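Local coordinates for protein fatty acid synthase 1, isoform A (Drosophila melanogaster, PDB 6FN6) that probably builds long-chain saturated fatty acids from acetyl-CoA and malonyl-CoA using NADPH, this part being its dehydratase, enoylreductase and ketoreductase modifying region, at residues N803-E808 / N828-G833; K792-I797 / S818-S823; I713-G718 / L785-E790; C690-V695 / G721-S726. All blocks are in the same frame, centred on the assembly; numbering follows the deposited sequence.

Contact 1: N803-E808 / N828-G833; sequences NGRFLE and NTSFHG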
loop_
_atom_site.group_PDB
_atom_site.type_symbol
_atom_site.label_atom_id
_atom_site.label_comp_id
_atom_site.label_asym_id
_atom_site.label_seq_id
_atom_site.Cartn_x
_atom_site.Cartn_y
_atom_site.Cartn_z
ATOM N N ASN A 803 -1.359 -8.565 -15.429
ATOM C CA ASN A 803 -0.152 -8.032 -16.057
ATOM C C ASN A 803 -0.196 -6.516 -16.223
ATOM O O ASN A 803 0.600 -5.949 -16.969
ATOM C CB ASN A 803 0.073 -8.690 -17.419
ATOM C CG ASN A 803 0.185 -10.196 -17.323
ATOM O OD1 ASN A 803 0.715 -10.728 -16.349
ATOM N ND2 ASN A 803 -0.326 -10.894 -18.332
ATOM N N GLY A 804 -1.114 -5.859 -15.524
ATOM C CA GLY A 804 -1.268 -4.420 -15.643
ATOM C C GLY A 804 -0.051 -3.632 -15.191
ATOM O O GLY A 804 0.827 -4.156 -14.504
ATOM N N ARG A 805 0.001 -2.361 -15.582
ATOM C CA ARG A 805 1.130 -1.501 -15.241
ATOM C C ARG A 805 0.646 -0.102 -14.846
ATOM O O ARG A 805 0.219 0.685 -15.691
ATOM C CB ARG A 805 2.112 -1.430 -16.414
ATOM C CG ARG A 805 2.726 -2.780 -16.758
ATOM C CD ARG A 805 3.557 -2.745 -18.032
ATOM N NE ARG A 805 2.778 -2.404 -19.220
ATOM C CZ ARG A 805 1.892 -3.211 -19.797
ATOM N NH1 ARG A 805 1.652 -4.410 -19.288
ATOM N NH2 ARG A 805 1.238 -2.814 -20.879
ATOM N N PHE A 806 0.722 0.195 -13.552
ATOM C CA PHE A 806 0.221 1.455 -13.021
ATOM C C PHE A 806 1.268 2.554 -13.163
ATOM O O PHE A 806 2.422 2.385 -12.770
ATOM C CB PHE A 806 -0.174 1.287 -11.554
ATOM C CG PHE A 806 -1.154 2.314 -11.065
ATOM C CD1 PHE A 806 -0.720 3.524 -10.551
ATOM C CD2 PHE A 806 -2.514 2.062 -11.112
ATOM C CE1 PHE A 806 -1.625 4.463 -10.095
ATOM C CE2 PHE A 806 -3.424 2.998 -10.658
ATOM C CZ PHE A 806 -2.979 4.200 -10.149
ATOM N N LEU A 807 0.847 3.684 -13.715
ATOM C CA LEU A 807 1.753 4.789 -14.000
ATOM C C LEU A 807 1.326 6.035 -13.235
ATOM O O LEU A 807 0.418 6.750 -13.660
ATOM C CB LEU A 807 1.783 5.072 -15.501
ATOM C CG LEU A 807 2.000 3.844 -16.386
ATOM C CD1 LEU A 807 1.800 4.192 -17.851
ATOM C CD2 LEU A 807 3.383 3.260 -16.157
ATOM N N GLU A 808 1.978 6.289 -12.105
ATOM C CA GLU A 808 1.607 7.416 -11.258
ATOM C C GLU A 808 2.377 8.670 -11.663
ATOM O O GLU A 808 3.606 8.663 -11.724
ATOM C CB GLU A 808 1.863 7.092 -9.784
ATOM C CG GLU A 808 1.383 8.166 -8.820
ATOM C CD GLU A 808 -0.104 8.440 -8.943
ATOM O OE1 GLU A 808 -0.884 7.469 -9.020
ATOM O OE2 GLU A 808 -0.495 9.625 -8.966
ATOM N N ASN A 828 0.601 -9.968 -11.138
ATOM C CA ASN A 828 1.799 -9.836 -11.962
ATOM C C ASN A 828 1.909 -8.412 -12.492
ATOM O O ASN A 828 2.301 -8.194 -13.639
ATOM C CB ASN A 828 1.767 -10.823 -13.128
ATOM C CG ASN A 828 3.145 -11.105 -13.695
ATOM O OD1 ASN A 828 4.120 -11.236 -12.956
ATOM N ND2 ASN A 828 3.238 -11.167 -15.018
ATOM N N THR A 829 1.573 -7.445 -11.644
ATOM C CA THR A 829 1.504 -6.051 -12.064
ATOM C C THR A 829 2.767 -5.279 -11.705
ATOM O O THR A 829 3.665 -5.802 -11.044
ATOM C CB THR A 829 0.294 -5.345 -11.425
ATOM O OG1 THR A 829 0.269 -5.609 -10.017
ATOM C CG2 THR A 829 -0.995 -5.824 -12.053
ATOM N N SER A 830 2.827 -4.033 -12.165
ATOM C CA SER A 830 3.925 -3.137 -11.832
ATOM C C SER A 830 3.377 -1.778 -11.425
ATOM O O SER A 830 2.429 -1.278 -12.029
ATOM C CB SER A 830 4.881 -2.985 -13.015
ATOM O OG SER A 830 5.173 -4.241 -13.597
ATOM N N PHE A 831 3.973 -1.187 -10.397
ATOM C CA PHE A 831 3.646 0.181 -10.020
ATOM C C PHE A 831 4.844 1.072 -10.334
ATOM O O PHE A 831 5.960 0.794 -9.899
ATOM C CB PHE A 831 3.278 0.267 -8.540
ATOM C CG PHE A 831 2.538 1.523 -8.177
ATOM C CD1 PHE A 831 3.211 2.724 -8.026
ATOM C CD2 PHE A 831 1.166 1.501 -7.990
ATOM C CE1 PHE A 831 2.530 3.877 -7.697
ATOM C CE2 PHE A 831 0.480 2.651 -7.658
ATOM C CZ PHE A 831 1.164 3.841 -7.515
ATOM N N HIS A 832 4.607 2.130 -11.104
ATOM C CA HIS A 832 5.681 3.021 -11.537
ATOM C C HIS A 832 5.520 4.440 -11.015
ATOM O O HIS A 832 4.588 5.149 -11.397
ATOM C CB HIS A 832 5.751 3.060 -13.061
ATOM C CG HIS A 832 6.252 1.792 -13.673
ATOM N ND1 HIS A 832 7.592 1.537 -13.867
ATOM C CD2 HIS A 832 5.591 0.700 -14.125
ATOM C CE1 HIS A 832 7.735 0.347 -14.420
ATOM N NE2 HIS A 832 6.536 -0.184 -14.586
ATOM N N GLY A 833 6.438 4.852 -10.149
ATOM C CA GLY A 833 6.558 6.250 -9.784
ATOM C C GLY A 833 7.273 6.982 -10.902
ATOM O O GLY A 833 8.424 6.676 -11.212
#
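Gly-804 to Glu-808 and Ser-830 to Gly-833 are parallel strands, their axes 4.7 Å apart at closest and 17° from parallel. Four backbone hydrogen bonds join them: Ser-830 N to Gly-804 O, Phe-806 N to Ser-830 O, His-832 N to Phe-806 O, and Glu-808 N to His-832 O. Just before the strands, Asn-828 ND2 gives a nearly straight bond to Asn-803 OD1 (2.9 Å). The register puts Phe-806 and Phe-831 on one face; each holds CG anti to the backbone N (chi1 -162° at Phe-831), and the rings lie side by side. Their planes differ by 13°, but with centroids 4.8 Å apart they are slid until they barely overlap. Phe-831 CE1 also lies 3.9 Å from Glu-808 CB. An alanine in place of Phe-831 would probably open a gap beside the Phe-806 ring and leave it freer to turn. On the other face, Leu-807 CD2 lies 3.9 Å from His-832 CB. Strand 830-833 is the last of the parallel Rossmann-type sheet within this chain; strand 781-786 flanks 804-808, helix 791-797 covers the phenylalanine face, and Ser-830 to His-832 pair antiparallel with a strand of the second subunit, carrying the sheet across the dimer.

Contact 2: K792-I797 / S818-S823; sequences KLQASI and SPLGMS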
loop_
_atom_site.group_PDB
_atom_site.type_symbol
_atom_site.label_atom_id
_atom_site.label_comp_id
_atom_site.label_asym_id
_atom_site.label_seq_id
_atom_site.Cartn_x
_atom_site.Cartn_y
_atom_site.Cartn_z
ATOM N N LYS A 792 -9.790 7.825 -5.111
ATOM C CA LYS A 792 -9.819 7.726 -6.563
ATOM C C LYS A 792 -8.608 6.959 -7.085
ATOM O O LYS A 792 -8.642 6.416 -8.190
ATOM C CB LYS A 792 -9.870 9.117 -7.198
ATOM C CG LYS A 792 -11.117 9.918 -6.851
ATOM C CD LYS A 792 -11.012 11.350 -7.358
ATOM C CE LYS A 792 -12.054 12.248 -6.710
ATOM N NZ LYS A 792 -11.814 13.692 -7.001
ATOM N N LEU A 793 -7.535 6.922 -6.298
ATOM C CA LEU A 793 -6.348 6.158 -6.673
ATOM C C LEU A 793 -6.577 4.672 -6.422
ATOM O O LEU A 793 -6.338 3.843 -7.299
ATOM C CB LEU A 793 -5.120 6.645 -5.895
ATOM C CG LEU A 793 -3.755 6.114 -6.354
ATOM C CD1 LEU A 793 -2.657 7.099 -6.007
ATOM C CD2 LEU A 793 -3.428 4.760 -5.740
ATOM N N GLN A 794 -7.035 4.340 -5.219
ATOM C CA GLN A 794 -7.322 2.956 -4.869
ATOM C C GLN A 794 -8.388 2.385 -5.804
ATOM O O GLN A 794 -8.378 1.193 -6.120
ATOM C CB GLN A 794 -7.766 2.843 -3.408
ATOM C CG GLN A 794 -6.612 2.729 -2.415
ATOM C CD GLN A 794 -5.877 1.396 -2.513
ATOM O OE1 GLN A 794 -6.140 0.594 -3.408
ATOM N NE2 GLN A 794 -4.956 1.156 -1.586
ATOM N N ALA A 795 -9.306 3.240 -6.241
ATOM C CA ALA A 795 -10.336 2.831 -7.187
ATOM C C ALA A 795 -9.704 2.559 -8.546
ATOM O O ALA A 795 -10.130 1.658 -9.271
ATOM C CB ALA A 795 -11.412 3.897 -7.302
ATOM N N SER A 796 -8.679 3.337 -8.880
ATOM C CA SER A 796 -7.963 3.170 -10.139
ATOM C C SER A 796 -7.145 1.885 -10.111
ATOM O O SER A 796 -6.945 1.240 -11.139
ATOM C CB SER A 796 -7.049 4.369 -10.408
ATOM O OG SER A 796 -7.780 5.583 -10.436
ATOM N N ILE A 797 -6.667 1.525 -8.924
ATOM C CA ILE A 797 -5.936 0.280 -8.732
ATOM C C ILE A 797 -6.845 -0.897 -9.058
ATOM O O ILE A 797 -6.440 -1.841 -9.737
ATOM C CB ILE A 797 -5.381 0.187 -7.293
ATOM C CG1 ILE A 797 -4.228 1.174 -7.097
ATOM C CG2 ILE A 797 -4.948 -1.240 -6.957
ATOM C CD1 ILE A 797 -2.949 0.805 -7.828
ATOM N N SER A 818 1.086 7.410 1.516
ATOM C CA SER A 818 -0.148 6.649 1.697
ATOM C C SER A 818 0.116 5.147 1.605
ATOM O O SER A 818 1.045 4.718 0.919
ATOM C CB SER A 818 -1.190 7.059 0.658
ATOM O OG SER A 818 -1.519 8.432 0.773
ATOM N N PRO A 819 -0.705 4.338 2.290
ATOM C CA PRO A 819 -0.495 2.891 2.213
ATOM C C PRO A 819 -1.071 2.295 0.935
ATOM O O PRO A 819 -2.154 2.690 0.506
ATOM C CB PRO A 819 -1.231 2.364 3.448
ATOM C CG PRO A 819 -2.260 3.417 3.786
ATOM C CD PRO A 819 -1.952 4.670 3.000
ATOM N N LEU A 820 -0.342 1.360 0.336
ATOM C CA LEU A 820 -0.795 0.691 -0.878
ATOM C C LEU A 820 -0.988 -0.797 -0.628
ATOM O O LEU A 820 -0.047 -1.497 -0.255
ATOM C CB LEU A 820 0.208 0.900 -2.013
ATOM C CG LEU A 820 -0.128 0.217 -3.339
ATOM C CD1 LEU A 820 -1.345 0.871 -3.978
ATOM C CD2 LEU A 820 1.065 0.252 -4.278
ATOM N N GLY A 821 -2.212 -1.273 -0.834
ATOM C CA GLY A 821 -2.506 -2.687 -0.699
ATOM C C GLY A 821 -1.726 -3.499 -1.713
ATOM O O GLY A 821 -1.894 -3.326 -2.918
ATOM N N MET A 822 -0.870 -4.388 -1.223
ATOM C CA MET A 822 0.035 -5.136 -2.089
ATOM C C MET A 822 -0.627 -6.344 -2.761
ATOM O O MET A 822 0.037 -7.101 -3.470
ATOM C CB MET A 822 1.259 -5.588 -1.290
ATOM C CG MET A 822 2.171 -4.443 -0.888
ATOM S SD MET A 822 3.605 -4.947 0.083
ATOM C CE MET A 822 4.508 -5.906 -1.128
ATOM N N SER A 823 -1.923 -6.533 -2.537
ATOM C CA SER A 823 -2.649 -7.619 -3.191
ATOM C C SER A 823 -2.641 -7.415 -4.704
ATOM O O SER A 823 -2.653 -8.379 -5.470
ATOM C CB SER A 823 -4.089 -7.707 -2.679
ATOM O OG SER A 823 -4.860 -6.601 -3.110
#
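Leu-820, Gln-794 and Ile-797 carry this small contact between helix 791-797 and strand 819-821, which buries 148 Å² in all. The axes of the two short segments come no closer than 10.1 Å and lie 21° from parallel, a spacing that leaves the bridging to the ends of side chains. Leu-820 has CG anti to its backbone N (chi1 178°), and its CD1 branch comes nearer the helix and meets Ile-797 CD1 at 4.2 Å. The two aliphatic side chains cross obliquely and touch by these methyls. Ile-797 has its CB pointing toward the strand, and its CD1 is the atom that touches. Gln-794 works differently. Its chain bends at chi2 (-70°), which places CD, and the end of the side chain comes nearer the strand than its CB does. NE2 lies 3.7 Å from Gly-821 N and 3.8 Å from Pro-819 O, and it is also 4.2 Å from Leu-820 CA. These are packing distances, so the amide lies beside the strand backbone and is not fixed to it by a bond from this contact. Gly-821, where a CB would point toward the helix, presents backbone alone to that amide. In the fold, helix 791-797 is the connection of a beta-alpha-beta crossover between strands 781-786 and 804-808. Its inner side packs on them through Leu-793 on Asn-786 and Ile-797 on Phe-806. Leu-820 also rests on Phe-825 and on Met-822 of the second subunit, and strand 819-821 pairs antiparallel with a strand of that subunit.

Contact 3: I713-G718 / L785-E790; sequences IHAGSG and LNSLSE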
loop_
_atom_site.group_PDB
_atom_site.type_symbol
_atom_site.label_atom_id
_atom_site.label_comp_id
_atom_site.label_asym_id
_atom_site.label_seq_id
_atom_site.Cartn_x
_atom_site.Cartn_y
_atom_site.Cartn_z
ATOM N N ILE A 713 -6.806 6.663 -19.062
ATOM C CA ILE A 713 -6.181 7.976 -18.944
ATOM C C ILE A 713 -7.079 8.898 -18.130
ATOM O O ILE A 713 -8.097 9.382 -18.629
ATOM C CB ILE A 713 -5.899 8.612 -20.322
ATOM C CG1 ILE A 713 -5.288 7.599 -21.293
ATOM C CG2 ILE A 713 -5.010 9.836 -20.167
ATOM C CD1 ILE A 713 -3.900 7.151 -20.933
ATOM N N HIS A 714 -6.705 9.143 -16.881
ATOM C CA HIS A 714 -7.451 10.072 -16.043
ATOM C C HIS A 714 -7.185 11.509 -16.484
ATOM O O HIS A 714 -6.179 11.790 -17.138
ATOM C CB HIS A 714 -7.077 9.894 -14.571
ATOM C CG HIS A 714 -7.799 8.771 -13.894
ATOM N ND1 HIS A 714 -9.126 8.487 -14.136
ATOM C CD2 HIS A 714 -7.381 7.864 -12.981
ATOM C CE1 HIS A 714 -9.493 7.454 -13.400
ATOM N NE2 HIS A 714 -8.453 7.057 -12.690
ATOM N N ALA A 715 -8.104 12.407 -16.141
ATOM C CA ALA A 715 -7.989 13.817 -16.501
ATOM C C ALA A 715 -7.800 13.970 -18.004
ATOM O O ALA A 715 -6.840 14.592 -18.459
ATOM C CB ALA A 715 -6.833 14.465 -15.750
ATOM N N GLY A 716 -8.729 13.407 -18.767
ATOM C CA GLY A 716 -8.624 13.386 -20.213
ATOM C C GLY A 716 -8.397 14.741 -20.853
ATOM O O GLY A 716 -7.485 14.907 -21.661
ATOM N N SER A 717 -9.220 15.718 -20.484
ATOM C CA SER A 717 -9.159 17.039 -21.103
ATOM C C SER A 717 -8.167 17.958 -20.399
ATOM O O SER A 717 -8.350 19.174 -20.362
ATOM C CB SER A 717 -10.546 17.681 -21.109
ATOM O OG SER A 717 -10.853 18.256 -19.851
ATOM N N GLY A 718 -7.100 17.369 -19.872
ATOM C CA GLY A 718 -6.022 18.126 -19.266
ATOM C C GLY A 718 -4.810 18.126 -20.171
ATOM O O GLY A 718 -4.807 17.469 -21.212
ATOM N N LEU A 785 -2.785 5.582 -16.401
ATOM C CA LEU A 785 -2.038 6.820 -16.227
ATOM C C LEU A 785 -2.806 7.696 -15.250
ATOM O O LEU A 785 -3.810 8.308 -15.614
ATOM C CB LEU A 785 -1.841 7.538 -17.561
ATOM C CG LEU A 785 -0.982 8.805 -17.522
ATOM C CD1 LEU A 785 0.457 8.481 -17.126
ATOM C CD2 LEU A 785 -1.027 9.523 -18.863
ATOM N N ASN A 786 -2.332 7.747 -14.009
ATOM C CA ASN A 786 -3.091 8.362 -12.926
ATOM C C ASN A 786 -2.494 9.683 -12.428
ATOM O O ASN A 786 -1.289 9.784 -12.184
ATOM C CB ASN A 786 -3.196 7.386 -11.754
ATOM C CG ASN A 786 -4.081 7.904 -10.643
ATOM O OD1 ASN A 786 -5.169 8.422 -10.892
ATOM N ND2 ASN A 786 -3.618 7.771 -9.407
ATOM N N SER A 787 -3.357 10.686 -12.281
ATOM C CA SER A 787 -2.998 11.945 -11.634
ATOM C C SER A 787 -3.989 12.251 -10.508
ATOM O O SER A 787 -3.947 13.325 -9.908
ATOM C CB SER A 787 -2.969 13.097 -12.641
ATOM O OG SER A 787 -4.207 13.221 -13.318
ATOM N N LEU A 788 -4.890 11.309 -10.245
ATOM C CA LEU A 788 -5.849 11.426 -9.149
ATOM C C LEU A 788 -5.234 10.857 -7.872
ATOM O O LEU A 788 -4.175 10.227 -7.919
ATOM C CB LEU A 788 -7.151 10.694 -9.495
ATOM C CG LEU A 788 -8.209 11.478 -10.282
ATOM C CD1 LEU A 788 -7.602 12.245 -11.450
ATOM C CD2 LEU A 788 -9.291 10.535 -10.777
ATOM N N SER A 789 -5.892 11.072 -6.737
ATOM C CA SER A 789 -5.327 10.657 -5.457
ATOM C C SER A 789 -6.376 10.105 -4.498
ATOM O O SER A 789 -7.579 10.253 -4.716
ATOM C CB SER A 789 -4.603 11.836 -4.801
ATOM O OG SER A 789 -5.507 12.880 -4.496
ATOM N N GLU A 790 -5.891 9.473 -3.431
ATOM C CA GLU A 790 -6.740 8.924 -2.378
ATOM C C GLU A 790 -7.775 7.938 -2.941
ATOM O O GLU A 790 -7.429 7.094 -3.770
ATOM C CB GLU A 790 -7.410 10.067 -1.612
ATOM C CG GLU A 790 -6.402 10.982 -0.922
ATOM C CD GLU A 790 -7.050 12.131 -0.175
ATOM O OE1 GLU A 790 -6.965 12.150 1.069
ATOM O OE2 GLU A 790 -7.637 13.017 -0.831
#
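His-714 and Asn-786 meet at the C-terminal ends of two neighbouring parallel strands, 710-713 and 781-786, in the Rossmann-type domain of the enoylreductase. Ile-713 bridges Leu-785 with CA atoms 5.1 Å apart, and His-714 N donates to Leu-785 O at 3.3 Å. Beside this bond Ile-713 CD1 packs on Leu-785 CB at 4.0 Å. Beyond it the chains diverge and side chains take over. His-714 has CG anti to its carbonyl carbon (chi1 -82°). One face of its ring meets Leu-788, whose CD2 stands 3.8 Å from the ring centroid and 5° off the normal, a CH-pi contact over the centre. At the ring edge, His-714 CD2 approaches Asn-786 OD1 to 3.1 Å. That oxygen also accepts from Leu-788 N at 3.0 Å, closing an Asx turn that probably helps to hold Leu-788 over the ring; the donor stands well above the carbonyl plane. The glycines that follow His-714, Gly-716 and Gly-718, form with Gly-721 a GxGxxG sequence between strand and helix, consistent with the dinucleotide-binding loop of Rossmann folds. A type I turn from Ala-715 to Gly-718 shapes it, and Gly-718 takes the N-cap position of helix 719-731. His-714 ND1 is hydrogen-bonded to Thr-738 OG1 and NE2 to Ser-796 OG, while Asn-786 ND2 bonds Glu-808 OE1. An alanine in place of His-714 would probably leave those two hydroxyls without their ring partners and Leu-788 CD2 facing a gap. Further along the loop, Ala-715 CB lies 3.8 Å from Ser-787 OG.

Contact 4: C690-V695 / G721-S726; sequences CVYSTV and GQAAIS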
loop_
_atom_site.group_PDB
_atom_site.type_symbol
_atom_site.label_atom_id
_atom_site.label_comp_id
_atom_site.label_asym_id
_atom_site.label_seq_id
_atom_site.Cartn_x
_atom_site.Cartn_y
_atom_site.Cartn_z
ATOM N N CYS A 690 6.691 19.555 -22.523
ATOM C CA CYS A 690 6.528 18.901 -21.229
ATOM C C CYS A 690 5.505 17.773 -21.242
ATOM O O CYS A 690 5.817 16.647 -20.857
ATOM C CB CYS A 690 6.138 19.925 -20.165
ATOM S SG CYS A 690 7.534 20.890 -19.572
ATOM N N VAL A 691 4.277 18.079 -21.655
ATOM C CA VAL A 691 3.198 17.101 -21.578
ATOM C C VAL A 691 3.516 15.870 -22.421
ATOM O O VAL A 691 3.184 14.753 -22.035
ATOM C CB VAL A 691 1.845 17.716 -22.006
ATOM C CG1 VAL A 691 1.408 18.780 -21.012
ATOM C CG2 VAL A 691 1.919 18.285 -23.422
ATOM N N TYR A 692 4.174 16.064 -23.560
ATOM C CA TYR A 692 4.466 14.946 -24.449
ATOM C C TYR A 692 5.713 14.185 -24.020
ATOM O O TYR A 692 5.771 12.963 -24.152
ATOM C CB TYR A 692 4.614 15.429 -25.891
ATOM C CG TYR A 692 3.287 15.571 -26.595
ATOM C CD1 TYR A 692 2.616 14.455 -27.072
ATOM C CD2 TYR A 692 2.700 16.815 -26.777
ATOM C CE1 TYR A 692 1.397 14.573 -27.710
ATOM C CE2 TYR A 692 1.482 16.944 -27.417
ATOM C CZ TYR A 692 0.836 15.821 -27.883
ATOM O OH TYR A 692 -0.377 15.945 -28.524
ATOM N N SER A 693 6.713 14.896 -23.511
ATOM C CA SER A 693 7.871 14.233 -22.925
ATOM C C SER A 693 7.414 13.355 -21.767
ATOM O O SER A 693 7.939 12.263 -21.552
ATOM C CB SER A 693 8.906 15.251 -22.453
ATOM O OG SER A 693 9.427 15.982 -23.548
ATOM N N THR A 694 6.425 13.845 -21.026
ATOM C CA THR A 694 5.855 13.102 -19.912
ATOM C C THR A 694 5.121 11.865 -20.419
ATOM O O THR A 694 5.321 10.758 -19.914
ATOM C CB THR A 694 4.881 13.975 -19.100
ATOM O OG1 THR A 694 5.555 15.156 -18.654
ATOM C CG2 THR A 694 4.341 13.215 -17.894
ATOM N N VAL A 695 4.270 12.064 -21.419
ATOM C CA VAL A 695 3.437 10.993 -21.948
ATOM C C VAL A 695 4.307 9.866 -22.484
ATOM O O VAL A 695 4.026 8.688 -22.257
ATOM C CB VAL A 695 2.482 11.529 -23.037
ATOM C CG1 VAL A 695 1.976 10.403 -23.930
ATOM C CG2 VAL A 695 1.312 12.252 -22.407
ATOM N N GLY A 721 -3.390 14.634 -20.120
ATOM C CA GLY A 721 -4.433 13.768 -20.640
ATOM C C GLY A 721 -4.574 13.842 -22.150
ATOM O O GLY A 721 -4.519 12.823 -22.842
ATOM N N GLN A 722 -4.772 15.055 -22.658
ATOM C CA GLN A 722 -4.901 15.285 -24.093
ATOM C C GLN A 722 -3.716 14.709 -24.856
ATOM O O GLN A 722 -3.884 14.065 -25.892
ATOM C CB GLN A 722 -5.034 16.783 -24.381
ATOM C CG GLN A 722 -6.440 17.322 -24.179
ATOM C CD GLN A 722 -6.509 18.832 -24.269
ATOM O OE1 GLN A 722 -6.354 19.409 -25.345
ATOM N NE2 GLN A 722 -6.763 19.480 -23.140
ATOM N N ALA A 723 -2.514 14.945 -24.343
ATOM C CA ALA A 723 -1.312 14.433 -24.983
ATOM C C ALA A 723 -1.295 12.913 -24.907
ATOM O O ALA A 723 -0.892 12.241 -25.853
ATOM C CB ALA A 723 -0.070 15.017 -24.335
ATOM N N ALA A 724 -1.739 12.377 -23.773
ATOM C CA ALA A 724 -1.774 10.934 -23.570
ATOM C C ALA A 724 -2.775 10.259 -24.506
ATOM O O ALA A 724 -2.461 9.249 -25.135
ATOM C CB ALA A 724 -2.114 10.617 -22.125
ATOM N N ILE A 725 -3.975 10.825 -24.595
ATOM C CA ILE A 725 -5.033 10.264 -25.432
ATOM C C ILE A 725 -4.590 10.236 -26.893
ATOM O O ILE A 725 -4.814 9.258 -27.600
ATOM C CB ILE A 725 -6.348 11.055 -25.268
ATOM C CG1 ILE A 725 -6.855 10.954 -23.827
ATOM C CG2 ILE A 725 -7.413 10.540 -26.236
ATOM C CD1 ILE A 725 -7.959 11.943 -23.489
ATOM N N SER A 726 -3.967 11.320 -27.339
ATOM C CA SER A 726 -3.525 11.437 -28.724
ATOM C C SER A 726 -2.507 10.357 -29.077
ATOM O O SER A 726 -2.647 9.669 -30.083
ATOM C CB SER A 726 -2.927 12.825 -28.974
ATOM O OG SER A 726 -2.537 12.981 -30.328
#
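Ala-723 packs against Val-691, Tyr-692 and Val-695 where helix 719-731, the helix that follows the glycine-rich turn of the Rossmann-type fold, crosses helix 689-702. The axes of the two short segments pass 8.7 Å apart at 51°, a separation consistent with the small alanine at the centre. Ala-723 CB stands over the middle of the Tyr-692 ring, 3.7 Å from its centroid and 10° off the normal, in a CH-pi contact. The same methyl meets Val-695 CG2 at 3.6 Å and Val-691 CG2 at 3.9 Å, with Val-691 CB close behind at 4.0 Å from Ala-723 CB. Val-695 holds CG2 anti to its carbonyl carbon, and this branch also packs on Ala-724, 3.8 Å from its CB. The other branch joins in, Val-695 CG1 lying 3.8 Å from Ala-724 CA. Toward partly exposed Ser-726 the packing is looser, and the two hydroxyls there take separate partners, Val-864 O for Tyr-692 and Ala-862 O for Ser-726. On that side Tyr-692 OH comes only to 4.1 Å from Ser-726 CB.

Contacts 1 and 3 belong to one parallel sheet and meet where Asn-786 N probably donates to Leu-807 O (2.9 Å). Contact 1 is backbone-bonded along its length, contact 3 by one backbone bond before side chains take over. Contact 2 lays a helix over the phenylalanines of contact 1, with Phe-806 CD2 3.5 Å from Ile-797 CD1, and packs on contact 3 with Leu-793 CG 3.5 Å from Asn-786 ND2. Contact 2 is the smallest; it and contact 3 are only partly buried, whereas contacts 1 and 4 are buried. Contact 4, held by methyl and ring packing without hydrogen bonds between its helices, touches contact 3 through Ala-724, which meets Ile-713 and Leu-785. Contacts 1 and 2 reach the second subunit; contacts 3 and 4 do not.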